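Local coordinates for catalase (Pseudomonas syringae, PDB 1M7S), which decomposes hydrogen peroxide into water and oxygen with a heme cofactor, protecting the cell from the toxic effects of the peroxide, at residues S91-G95 with A143-D147; A307-A311 with R328-A333; L340-G344 with D362-N366. All blocks are in the same frame, centred on the assembly; numbering follows the deposited sequence.

Interaction 1 of 3, residues S91-G95 with A143-D147; sequences SVVHG and AFKPD
Val-93, Lys-145 and Pro-146 bury most of the surface where the irregular loop 91-95, just past strand 82-90, meets the end of helix 137-144. The CA atoms of Val-93 and Lys-145 lie 5.8 Å apart, and Lys-145 is the first residue to leave helical geometry. Val-93 sets CG1 3.8 Å from Phe-144 O and 4.2 Å from Pro-146 CD. The Lys-145 side chain bends at chi1 and chi2 (both m) and then extends (t, t), so that NZ donates a 2.7 Å hydrogen bond to Val-93 O; NZ is also hydrogen-bonded to Val-50 O. Pro-146 CG packs 4.0 Å from CD2 of His-94, whose NE2 is hydrogen-bonded to Asp-153 and whose ring meets His-97 of the second subunit edge-to-face. The contact joins the loop after a barrel strand to a helix terminus, the Val-93 side chain about 8 Å from that of His-52, predicted to be catalytic. Because the ammonium binds main-chain carbonyls, the bond depends on the loop's backbone position, not its side chains, while Val-93 packs apolarly on Pro-146.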
ATOM      1  N   SER A  91     -24.298   8.308   4.774  1.00  8.59           N
ATOM      2  CA  SER A  91     -25.276   7.465   4.052  1.00  7.22           C
ATOM      3  C   SER A  91     -24.545   6.150   3.859  1.00 10.22           C
ATOM      4  O   SER A  91     -23.610   5.886   4.654  1.00 12.12           O
ATOM      5  CB  SER A  91     -25.713   8.076   2.736  1.00  8.74           C
ATOM      6  OG  SER A  91     -24.481   8.250   2.031  1.00  8.70           O
ATOM      7  N   VAL A  92     -24.982   5.201   3.018  1.00  9.51           N
ATOM      8  CA  VAL A  92     -24.412   3.867   3.057  1.00  9.92           C
ATOM      9  C   VAL A  92     -23.801   3.390   1.741  1.00 11.14           C
ATOM     10  O   VAL A  92     -22.675   2.962   1.642  1.00 10.69           O
ATOM     11  CB  VAL A  92     -25.526   2.834   3.409  1.00 11.64           C
ATOM     12  CG1 VAL A  92     -25.024   1.394   3.322  1.00 14.10           C
ATOM     13  CG2 VAL A  92     -26.027   3.047   4.841  1.00  9.43           C
ATOM     14  N   VAL A  93     -24.635   3.460   0.707  1.00 13.02           N
ATOM     15  CA  VAL A  93     -24.299   2.847  -0.568  1.00 12.88           C
ATOM     16  C   VAL A  93     -23.414   3.640  -1.494  1.00 12.42           C
ATOM     17  O   VAL A  93     -22.499   3.012  -2.040  1.00 13.80           O
ATOM     18  CB  VAL A  93     -25.614   2.511  -1.323  1.00 14.13           C
ATOM     19  CG1 VAL A  93     -25.312   1.853  -2.653  1.00 14.68           C
ATOM     20  CG2 VAL A  93     -26.543   1.645  -0.476  1.00 14.10           C
ATOM     21  N   HIS A  94     -23.674   4.920  -1.696  1.00 10.99           N
ATOM     22  CA  HIS A  94     -22.898   5.626  -2.730  1.00 11.24           C
ATOM     23  C   HIS A  94     -21.593   6.229  -2.254  1.00 11.40           C
ATOM     24  O   HIS A  94     -21.283   6.139  -1.060  1.00 11.01           O
ATOM     25  CB  HIS A  94     -23.790   6.649  -3.411  1.00 11.82           C
ATOM     26  CG  HIS A  94     -24.926   5.923  -4.075  1.00 11.54           C
ATOM     27  ND1 HIS A  94     -26.118   5.677  -3.419  1.00 14.08           N
ATOM     28  CD2 HIS A  94     -24.983   5.353  -5.309  1.00 13.68           C
ATOM     29  CE1 HIS A  94     -26.917   4.981  -4.250  1.00 13.82           C
ATOM     30  NE2 HIS A  94     -26.241   4.785  -5.390  1.00 15.76           N
ATOM     31  N   GLY A  95     -20.785   6.774  -3.155  0.50 12.53           N
ATOM     32  CA  GLY A  95     -19.475   7.287  -2.807  0.50 13.61           C
ATOM     33  C   GLY A  95     -19.403   8.730  -2.333  0.50 15.04           C
ATOM     34  O   GLY A  95     -20.394   9.402  -2.025  0.50 14.29           O
ATOM     35  N   ALA A 143     -25.452  -6.396  -4.106  1.00  5.34           N
ATOM     36  CA  ALA A 143     -26.784  -6.270  -4.698  1.00  6.83           C
ATOM     37  C   ALA A 143     -27.340  -4.861  -4.603  1.00  7.47           C
ATOM     38  O   ALA A 143     -28.023  -4.474  -5.537  1.00  7.56           O
ATOM     39  CB  ALA A 143     -27.777  -7.257  -4.092  1.00  7.77           C
ATOM     40  N   PHE A 144     -27.166  -4.165  -3.455  1.00  6.47           N
ATOM     41  CA  PHE A 144     -27.607  -2.788  -3.326  1.00  7.72           C
ATOM     42  C   PHE A 144     -26.815  -1.775  -4.137  1.00  5.83           C
ATOM     43  O   PHE A 144     -27.377  -0.727  -4.556  1.00  8.43           O
ATOM     44  CB  PHE A 144     -27.379  -2.342  -1.857  1.00  9.52           C
ATOM     45  CG  PHE A 144     -28.545  -2.512  -0.913  1.00 10.08           C
ATOM     46  CD1 PHE A 144     -28.339  -3.134   0.310  1.00 10.29           C
ATOM     47  CD2 PHE A 144     -29.773  -1.971  -1.197  1.00 12.24           C
ATOM     48  CE1 PHE A 144     -29.391  -3.293   1.209  1.00 10.94           C
ATOM     49  CE2 PHE A 144     -30.833  -2.094  -0.307  1.00 10.73           C
ATOM     50  CZ  PHE A 144     -30.623  -2.758   0.894  1.00  9.99           C
ATOM     51  N   LYS A 145     -25.499  -1.962  -4.282  1.00  4.53           N
ATOM     52  CA  LYS A 145     -24.649  -0.977  -4.944  1.00  6.47           C
ATOM     53  C   LYS A 145     -25.013  -0.880  -6.440  1.00  7.92           C
ATOM     54  O   LYS A 145     -25.670  -1.786  -6.929  1.00  8.89           O
ATOM     55  CB  LYS A 145     -23.205  -1.492  -4.889  1.00  6.44           C
ATOM     56  CG  LYS A 145     -22.498  -1.432  -3.526  1.00  8.82           C
ATOM     57  CD  LYS A 145     -21.842  -0.057  -3.401  1.00  9.97           C
ATOM     58  CE  LYS A 145     -21.078  -0.090  -2.043  1.00 12.63           C
ATOM     59  NZ  LYS A 145     -20.419   1.234  -1.908  1.00 12.94           N
ATOM     60  N   PRO A 146     -24.542   0.133  -7.133  1.00  8.14           N
ATOM     61  CA  PRO A 146     -24.725   0.303  -8.561  1.00  7.50           C
ATOM     62  C   PRO A 146     -24.255  -0.932  -9.308  1.00  7.59           C
ATOM     63  O   PRO A 146     -23.383  -1.703  -8.899  1.00  7.05           O
ATOM     64  CB  PRO A 146     -23.857   1.536  -8.962  1.00  8.67           C
ATOM     65  CG  PRO A 146     -23.816   2.281  -7.641  1.00  8.65           C
ATOM     66  CD  PRO A 146     -23.855   1.277  -6.496  1.00  7.71           C
ATOM     67  N   ASP A 147     -24.852  -1.159 -10.469  1.00  7.55           N
ATOM     68  CA  ASP A 147     -24.509  -2.345 -11.305  1.00  6.74           C
ATOM     69  C   ASP A 147     -23.008  -2.306 -11.599  1.00  7.05           C
ATOM     70  O   ASP A 147     -22.493  -1.276 -12.009  1.00  7.49           O
ATOM     71  CB  ASP A 147     -25.296  -2.127 -12.591  1.00  5.02           C
ATOM     72  CG  ASP A 147     -25.342  -3.342 -13.509  1.00  8.58           C
ATOM     73  OD1 ASP A 147     -24.277  -3.895 -13.827  1.00  8.51           O
ATOM     74  OD2 ASP A 147     -26.472  -3.676 -13.912  1.00 10.88           O
TER

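Interaction 2 of 3, residues A307-A311 with R328-A333; sequences AMAPA and RVFSYA. With HEM (protoporphyrin IX containing Fe), chain E.
The proximal side of the catalase heme pocket is built here, where helix 323-339 presents the tyrosine ligand of the iron and the irregular segment 307-311 backs it. Closest CA pairs are Ala-309 with Tyr-332 (5.1 Å) and Ala-311 with Val-329 (4.8 Å). Tyr-332, chi1 m, binds the heme FE through OH at 2.0 Å. Arg-328, one helical turn earlier, donates to Tyr-332 OH from NE (2.8 Å) and NH2 (2.6 Å), a pairing consistent with a phenolate ligand; its guanidinium lies between heme C1B on one face and Pro-310 CG on the other. Pro-310 also covers the tyrosine face opposite the heme: its CD makes a CH-pi contact 3.5 Å from the ring centroid, 18° off the normal. Ala-309 CB packs 3.7 Å from Tyr-332 CB, and Met-308 O lies 3.2 Å from Tyr-332 CD1. Farther from the iron, Ala-311 CB approaches Val-329 O at 3.5 Å. A water there donates to Val-329 O (2.9 Å), accepts from Ala-333 N (3.2 Å) and, weakly, from Ala-311 N (3.3 Å).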
ATOM      1  N   ALA A 307     -11.650   5.887  12.702  1.00  5.26           N
ATOM      2  CA  ALA A 307     -11.800   4.436  12.601  1.00  5.11           C
ATOM      3  C   ALA A 307     -12.837   3.972  13.627  1.00  8.94           C
ATOM      4  O   ALA A 307     -12.525   3.926  14.822  1.00  9.38           O
ATOM      5  CB  ALA A 307     -10.443   3.781  12.832  1.00  9.20           C
ATOM      6  N   MET A 308     -14.086   3.834  13.175  1.00  4.71           N
ATOM      7  CA  MET A 308     -15.151   3.381  14.080  1.00  6.21           C
ATOM      8  C   MET A 308     -15.235   1.862  14.018  1.00  7.79           C
ATOM      9  O   MET A 308     -15.286   1.349  12.889  1.00  8.50           O
ATOM     10  CB  MET A 308     -16.501   3.942  13.600  1.00  6.53           C
ATOM     11  CG  MET A 308     -16.616   5.467  13.529  1.00  7.54           C
ATOM     12  SD  MET A 308     -16.656   6.070  15.263  1.00  8.26           S
ATOM     13  CE  MET A 308     -16.980   7.806  14.945  1.00  8.13           C
ATOM     14  N   ALA A 309     -15.216   1.140  15.135  1.00  6.72           N
ATOM     15  CA  ALA A 309     -15.271  -0.323  15.032  1.00  7.76           C
ATOM     16  C   ALA A 309     -15.949  -0.913  16.250  1.00  8.42           C
ATOM     17  O   ALA A 309     -15.533  -0.620  17.379  1.00  9.82           O
ATOM     18  CB  ALA A 309     -13.806  -0.819  14.974  1.00  6.76           C
ATOM     19  N   PRO A 310     -16.863  -1.827  16.051  1.00  9.41           N
ATOM     20  CA  PRO A 310     -17.536  -2.530  17.137  1.00  9.97           C
ATOM     21  C   PRO A 310     -16.502  -3.261  17.969  1.00 10.97           C
ATOM     22  O   PRO A 310     -16.693  -3.481  19.164  1.00 13.79           O
ATOM     23  CB  PRO A 310     -18.620  -3.412  16.490  1.00  9.63           C
ATOM     24  CG  PRO A 310     -18.829  -2.700  15.172  1.00  7.89           C
ATOM     25  CD  PRO A 310     -17.438  -2.214  14.734  1.00  7.01           C
ATOM     26  N   ALA A 311     -15.306  -3.617  17.450  1.00 10.42           N
ATOM     27  CA  ALA A 311     -14.272  -4.265  18.202  1.00 10.23           C
ATOM     28  C   ALA A 311     -13.680  -3.302  19.256  1.00 12.40           C
ATOM     29  O   ALA A 311     -12.952  -3.836  20.092  1.00 10.40           O
ATOM     30  CB  ALA A 311     -13.125  -4.760  17.326  1.00  9.70           C
ATOM     31  N   ARG A 328     -19.254  -8.190  12.457  1.00  5.51           N
ATOM     32  CA  ARG A 328     -18.852  -6.774  12.546  1.00  7.75           C
ATOM     33  C   ARG A 328     -17.689  -6.618  13.513  1.00  8.08           C
ATOM     34  O   ARG A 328     -16.825  -5.775  13.272  1.00  7.85           O
ATOM     35  CB  ARG A 328     -20.011  -5.891  12.971  1.00  8.56           C
ATOM     36  CG  ARG A 328     -21.216  -5.930  12.032  1.00  9.24           C
ATOM     37  CD  ARG A 328     -22.320  -4.998  12.604  1.00  8.77           C
ATOM     38  NE  ARG A 328     -21.863  -3.614  12.420  1.00  9.09           N
ATOM     39  CZ  ARG A 328     -22.316  -2.640  13.220  1.00 10.40           C
ATOM     40  NH1 ARG A 328     -23.186  -2.965  14.195  1.00 10.97           N
ATOM     41  NH2 ARG A 328     -21.931  -1.405  13.026  1.00  8.99           N
ATOM     42  N   VAL A 329     -17.588  -7.522  14.508  1.00  7.63           N
ATOM     43  CA  VAL A 329     -16.412  -7.458  15.404  1.00  8.66           C
ATOM     44  C   VAL A 329     -15.116  -7.684  14.656  1.00  9.26           C
ATOM     45  O   VAL A 329     -14.069  -7.115  14.974  1.00 10.86           O
ATOM     46  CB  VAL A 329     -16.612  -8.467  16.557  1.00  9.29           C
ATOM     47  CG1 VAL A 329     -15.400  -8.566  17.449  1.00 11.06           C
ATOM     48  CG2 VAL A 329     -17.804  -7.922  17.376  1.00 11.40           C
ATOM     49  N   PHE A 330     -15.127  -8.410  13.563  1.00  7.63           N
ATOM     50  CA  PHE A 330     -13.974  -8.685  12.741  1.00  6.98           C
ATOM     51  C   PHE A 330     -13.778  -7.608  11.655  1.00  8.25           C
ATOM     52  O   PHE A 330     -12.629  -7.145  11.390  1.00  4.92           O
ATOM     53  CB  PHE A 330     -14.130 -10.078  12.044  1.00  9.37           C
ATOM     54  CG  PHE A 330     -13.011 -10.246  11.004  1.00 10.03           C
ATOM     55  CD1 PHE A 330     -11.722 -10.479  11.422  1.00 12.14           C
ATOM     56  CD2 PHE A 330     -13.270 -10.137   9.648  1.00  9.97           C
ATOM     57  CE1 PHE A 330     -10.684 -10.607  10.503  1.00 11.64           C
ATOM     58  CE2 PHE A 330     -12.244 -10.241   8.720  1.00 10.68           C
ATOM     59  CZ  PHE A 330     -10.946 -10.462   9.148  1.00  9.47           C
ATOM     60  N   SER A 331     -14.868  -7.334  10.939  1.00  6.15           N
ATOM     61  CA  SER A 331     -14.713  -6.562   9.684  1.00  7.64           C
ATOM     62  C   SER A 331     -14.240  -5.126   9.729  1.00  9.59           C
ATOM     63  O   SER A 331     -13.546  -4.644   8.799  1.00  6.71           O
ATOM     64  CB  SER A 331     -16.105  -6.627   8.980  1.00  9.57           C
ATOM     65  OG  SER A 331     -15.958  -5.867   7.789  1.00 14.39           O
ATOM     66  N   TYR A 332     -14.636  -4.387  10.762  1.00  8.61           N
ATOM     67  CA  TYR A 332     -14.244  -2.939  10.736  1.00  7.88           C
ATOM     68  C   TYR A 332     -12.774  -2.863  11.054  1.00  7.07           C
ATOM     69  O   TYR A 332     -12.019  -2.196  10.368  1.00  5.87           O
ATOM     70  CB  TYR A 332     -15.057  -2.191  11.790  1.00  7.06           C
ATOM     71  CG  TYR A 332     -16.535  -2.079  11.506  1.00  6.06           C
ATOM     72  CD1 TYR A 332     -17.083  -0.811  11.273  1.00  4.47           C
ATOM     73  CD2 TYR A 332     -17.341  -3.210  11.415  1.00  6.80           C
ATOM     74  CE1 TYR A 332     -18.453  -0.672  11.076  1.00  4.45           C
ATOM     75  CE2 TYR A 332     -18.690  -3.056  11.178  1.00  7.06           C
ATOM     76  CZ  TYR A 332     -19.230  -1.790  11.043  1.00  5.38           C
ATOM     77  OH  TYR A 332     -20.593  -1.687  10.783  1.00  7.39           O
ATOM     78  N   ALA A 333     -12.305  -3.645  12.053  1.00  8.54           N
ATOM     79  CA  ALA A 333     -10.866  -3.560  12.386  1.00  8.92           C
ATOM     80  C   ALA A 333     -10.051  -4.015  11.195  1.00  9.78           C
ATOM     81  O   ALA A 333      -9.016  -3.430  10.888  1.00  8.60           O
ATOM     82  CB  ALA A 333     -10.539  -4.401  13.628  1.00  8.03           C
TER
HETATM   83  CHA HEM E 600     -19.181   1.056   8.068  1.00  6.54           C
HETATM   84  CHB HEM E 600     -23.324   0.649  10.538  1.00  8.71           C
HETATM   85  CHC HEM E 600     -23.604  -4.008   9.275  1.00  7.82           C
HETATM   86  CHD HEM E 600     -19.017  -3.825   7.672  1.00  4.96           C
HETATM   87  C1A HEM E 600     -20.289   1.335   8.833  1.00  5.59           C
HETATM   88  C2A HEM E 600     -20.620   2.678   9.368  1.00  6.48           C
HETATM   89  C3A HEM E 600     -21.760   2.564  10.047  1.00  7.07           C
HETATM   90  C4A HEM E 600     -22.191   1.180   9.947  1.00  8.02           C
HETATM   91  CMA HEM E 600     -22.531   3.637  10.829  1.00  5.75           C
HETATM   92  CAA HEM E 600     -19.712   3.897   9.132  1.00  7.84           C
HETATM   93  CBA HEM E 600     -18.800   4.273  10.347  1.00  7.61           C
HETATM   94  CGA HEM E 600     -18.104   5.626  10.040  1.00  6.17           C
HETATM   95  O1A HEM E 600     -16.864   5.510   9.875  1.00  7.71           O
HETATM   96  O2A HEM E 600     -18.892   6.592  10.064  1.00  8.89           O
HETATM   97  C1B HEM E 600     -23.751  -0.648  10.444  1.00 10.69           C
HETATM   98  C2B HEM E 600     -24.907  -1.215  11.126  1.00 12.34           C
HETATM   99  C3B HEM E 600     -24.992  -2.512  10.760  1.00 11.49           C
HETATM  100  C4B HEM E 600     -23.896  -2.780   9.870  1.00 11.68           C
HETATM  101  CMB HEM E 600     -25.827  -0.405  12.049  1.00 13.07           C
HETATM  102  CAB HEM E 600     -26.009  -3.593  11.127  1.00 12.55           C
HETATM  103  CBB HEM E 600     -26.709  -3.594  12.245  1.00 14.70           C
HETATM  104  C1C HEM E 600     -22.354  -4.367   8.840  1.00  7.92           C
HETATM  105  C2C HEM E 600     -21.890  -5.725   8.679  1.00  6.72           C
HETATM  106  C3C HEM E 600     -20.617  -5.679   8.263  1.00  7.04           C
HETATM  107  C4C HEM E 600     -20.274  -4.282   8.104  1.00  7.13           C
HETATM  108  CMC HEM E 600     -22.698  -7.009   9.009  1.00  8.55           C
HETATM  109  CAC HEM E 600     -19.621  -6.811   7.947  1.00  7.65           C
HETATM  110  CBC HEM E 600     -19.527  -7.947   8.661  1.00  8.77           C
HETATM  111  C1D HEM E 600     -18.711  -2.461   7.580  1.00  5.78           C
HETATM  112  C2D HEM E 600     -17.464  -1.938   7.049  1.00  7.57           C
HETATM  113  C3D HEM E 600     -17.500  -0.608   7.155  1.00  7.26           C
HETATM  114  C4D HEM E 600     -18.768  -0.255   7.754  1.00  7.23           C
HETATM  115  CMD HEM E 600     -16.371  -2.855   6.474  1.00  7.55           C
HETATM  116  CAD HEM E 600     -16.409   0.422   6.742  1.00  7.99           C
HETATM  117  CBD HEM E 600     -15.555   0.796   8.008  1.00  4.38           C
HETATM  118  CGD HEM E 600     -14.334   1.641   7.694  1.00  5.61           C
HETATM  119  O1D HEM E 600     -13.888   2.355   8.659  1.00  7.85           O
HETATM  120  O2D HEM E 600     -13.765   1.627   6.575  1.00  6.10           O
HETATM  121  NA  HEM E 600     -21.299   0.480   9.169  1.00  7.82           N
HETATM  122  NB  HEM E 600     -23.132  -1.630   9.697  1.00  8.78           N
HETATM  123  NC  HEM E 600     -21.358  -3.497   8.454  1.00  8.38           N
HETATM  124  ND  HEM E 600     -19.460  -1.400   8.048  1.00  4.94           N
HETATM  125 FE   HEM E 600     -21.278  -1.530   8.898  1.00  7.98          FE
HETATM  126  O   HOH W   1     -14.440  -4.345  14.337  1.00 10.93           O
HETATM  127  O   HOH W   2     -22.996  -1.271   7.075  1.00 25.12           O

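Interaction 3 of 3, residues L340-G344 with D362-N366; sequences LGANG and DGALN. Unlike the reference sequence in segment 340-344: Asn-343 (reference Ile).
One asparagine side chain dominates this contact between two irregular segments. Segment 340-344 leaves helix 323-339 at Gly-341, whose positive phi (137°, psi 168°) would jam a CB against the preceding carbonyl oxygen, and then forms a type I beta turn from Gly-341 to Gly-344, closed by the Gly-344 N to Gly-341 O hydrogen bond of 3.0 Å. Ala-342 and Asn-343 occupy its central positions. Asn-343, which differs from the reference sequence, points its CA-to-CB bond toward segment 362-366; with chi1 at -75° (m) and chi2 at -54°, it brings ND2 into the curve of that segment. There ND2 donates two nearly linear hydrogen bonds, to Asp-362 O and to Ala-364 O, each 2.9 Å long. The receiving chain curls through positive phi at Asp-362 (52°), Gly-363 (82°) and Leu-365 (56°). Asn-366, with chi1 t, turns its own amide back so that ND2 donates to Asp-362 O at 3.0 Å, giving that carbonyl two amide donors, while its OD1 accepts from the backbone of Gly-368. Gly-363 sits 5.7 Å, CA to CA, from Ala-342; a CB on it would come within 3.1 Å of Asn-343 ND2 and 3.2 Å of Ala-342 CB. A water accepts from Asn-343 N (2.7 Å) and donates to Ala-364 O (2.8 Å). The fourth subunit packs against both segments, Arg-40 of that subunit meeting Asn-343. The arrangement is a beta turn whose asparagine binds the main-chain carbonyls of a second, curled loop, within the long connection that follows the heme-ligand helix of catalase.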
ATOM      1  N   LEU A 340      -6.600   2.562   6.417  1.00  7.77           N
ATOM      2  CA  LEU A 340      -5.685   3.414   7.155  1.00  9.36           C
ATOM      3  C   LEU A 340      -4.288   2.820   7.195  1.00 10.37           C
ATOM      4  O   LEU A 340      -3.354   3.456   6.683  1.00 13.93           O
ATOM      5  CB  LEU A 340      -6.201   3.697   8.574  1.00  9.96           C
ATOM      6  CG  LEU A 340      -7.592   4.372   8.573  1.00  9.78           C
ATOM      7  CD1 LEU A 340      -8.194   4.370   9.980  1.00 11.45           C
ATOM      8  CD2 LEU A 340      -7.548   5.755   8.017  1.00  9.61           C
ATOM      9  N   GLY A 341      -4.161   1.613   7.749  1.00 10.72           N
ATOM     10  CA  GLY A 341      -2.823   1.034   7.898  1.00 11.01           C
ATOM     11  C   GLY A 341      -2.747   0.392   9.295  1.00 10.00           C
ATOM     12  O   GLY A 341      -3.551   0.658  10.178  1.00  8.48           O
ATOM     13  N   ALA A 342      -1.651  -0.394   9.474  1.00  9.96           N
ATOM     14  CA  ALA A 342      -1.422  -1.018  10.781  1.00 10.99           C
ATOM     15  C   ALA A 342      -1.348   0.012  11.891  1.00 11.32           C
ATOM     16  O   ALA A 342      -1.834  -0.240  12.999  1.00 12.43           O
ATOM     17  CB  ALA A 342      -0.125  -1.841  10.716  1.00 12.62           C
ATOM     18  N   ASN A 343      -0.811   1.219  11.636  1.00 10.34           N
ATOM     19  CA  ASN A 343      -0.714   2.251  12.693  1.00  8.78           C
ATOM     20  C   ASN A 343      -1.892   3.192  12.733  1.00 11.14           C
ATOM     21  O   ASN A 343      -1.883   4.285  13.312  1.00  9.27           O
ATOM     22  CB  ASN A 343       0.650   2.990  12.473  1.00  9.47           C
ATOM     23  CG  ASN A 343       1.763   2.047  12.973  1.00 11.94           C
ATOM     24  OD1 ASN A 343       1.688   1.589  14.135  1.00 13.23           O
ATOM     25  ND2 ASN A 343       2.754   1.693  12.186  1.00  9.69           N
ATOM     26  N   GLY A 344      -3.016   2.856  12.072  1.00 11.79           N
ATOM     27  CA  GLY A 344      -4.176   3.720  11.995  1.00 12.95           C
ATOM     28  C   GLY A 344      -4.737   4.133  13.354  1.00 11.35           C
ATOM     29  O   GLY A 344      -5.165   5.280  13.497  1.00 10.18           O
ATOM     30  N   ASP A 362       6.232  -1.673  15.057  1.00 11.57           N
ATOM     31  CA  ASP A 362       6.644  -1.440  13.676  1.00 11.90           C
ATOM     32  C   ASP A 362       5.432  -1.127  12.780  1.00 10.73           C
ATOM     33  O   ASP A 362       4.548  -0.395  13.222  1.00 11.08           O
ATOM     34  CB  ASP A 362       7.465  -2.610  13.152  1.00 12.66           C
ATOM     35  CG  ASP A 362       8.726  -2.944  13.917  1.00 17.48           C
ATOM     36  OD1 ASP A 362       8.976  -2.234  14.934  1.00 19.16           O
ATOM     37  OD2 ASP A 362       9.424  -3.923  13.555  1.00 17.99           O
ATOM     38  N   GLY A 363       5.399  -1.682  11.589  1.00 11.09           N
ATOM     39  CA  GLY A 363       4.306  -1.355  10.649  1.00 11.21           C
ATOM     40  C   GLY A 363       4.630  -0.040   9.926  1.00 12.31           C
ATOM     41  O   GLY A 363       5.392   0.802  10.402  1.00 11.96           O
ATOM     42  N   ALA A 364       4.008   0.215   8.773  1.00 12.42           N
ATOM     43  CA  ALA A 364       4.267   1.429   8.004  1.00 12.21           C
ATOM     44  C   ALA A 364       3.978   2.697   8.796  1.00 10.84           C
ATOM     45  O   ALA A 364       2.971   2.847   9.494  1.00 12.70           O
ATOM     46  CB  ALA A 364       3.425   1.406   6.706  1.00 10.93           C
ATOM     47  N   LEU A 365       4.886   3.686   8.712  1.00 12.31           N
ATOM     48  CA  LEU A 365       4.800   4.998   9.310  1.00 12.21           C
ATOM     49  C   LEU A 365       4.590   4.948  10.824  1.00 13.00           C
ATOM     50  O   LEU A 365       3.655   5.485  11.406  1.00 13.52           O
ATOM     51  CB  LEU A 365       3.751   5.947   8.663  1.00 10.73           C
ATOM     52  CG  LEU A 365       3.955   6.033   7.138  1.00 13.86           C
ATOM     53  CD1 LEU A 365       2.682   6.432   6.412  1.00 15.90           C
ATOM     54  CD2 LEU A 365       5.090   6.999   6.782  1.00 14.90           C
ATOM     55  N   ASN A 366       5.546   4.234  11.453  1.00 13.04           N
ATOM     56  CA  ASN A 366       5.494   4.124  12.912  1.00 13.16           C
ATOM     57  C   ASN A 366       6.084   5.414  13.506  1.00 13.68           C
ATOM     58  O   ASN A 366       7.268   5.697  13.303  1.00 13.12           O
ATOM     59  CB  ASN A 366       6.248   2.882  13.367  1.00 13.37           C
ATOM     60  CG  ASN A 366       6.023   2.674  14.874  1.00 14.16           C
ATOM     61  OD1 ASN A 366       6.357   3.569  15.653  1.00 14.39           O
ATOM     62  ND2 ASN A 366       5.453   1.555  15.312  1.00 11.45           N
TER
HETATM   63  O   HOH W   3       0.501   1.540   9.269  1.00 13.04           O

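From the N terminus, the three contacts follow one another in series, none nested in or crossing another. Interaction 1 closes a loop of 47 residues that includes strands 107-114 and 117-124 and most of helix 137-144, tying the end of strand 82-90 to that helix. Much later, interaction 2 closes 16 residues and fastens the segment after helix 299-304 to helix 323-339. Interaction 3 begins as this helix ends and closes 17 residues without helix or strand. Interactions 2 and 3 touch directly, Ala-307 CB lying 3.7 Å from Leu-340 CD1, and both meet the fourth subunit. Interactions 1 and 2, with centres about 20 Å apart, both reach the second subunit.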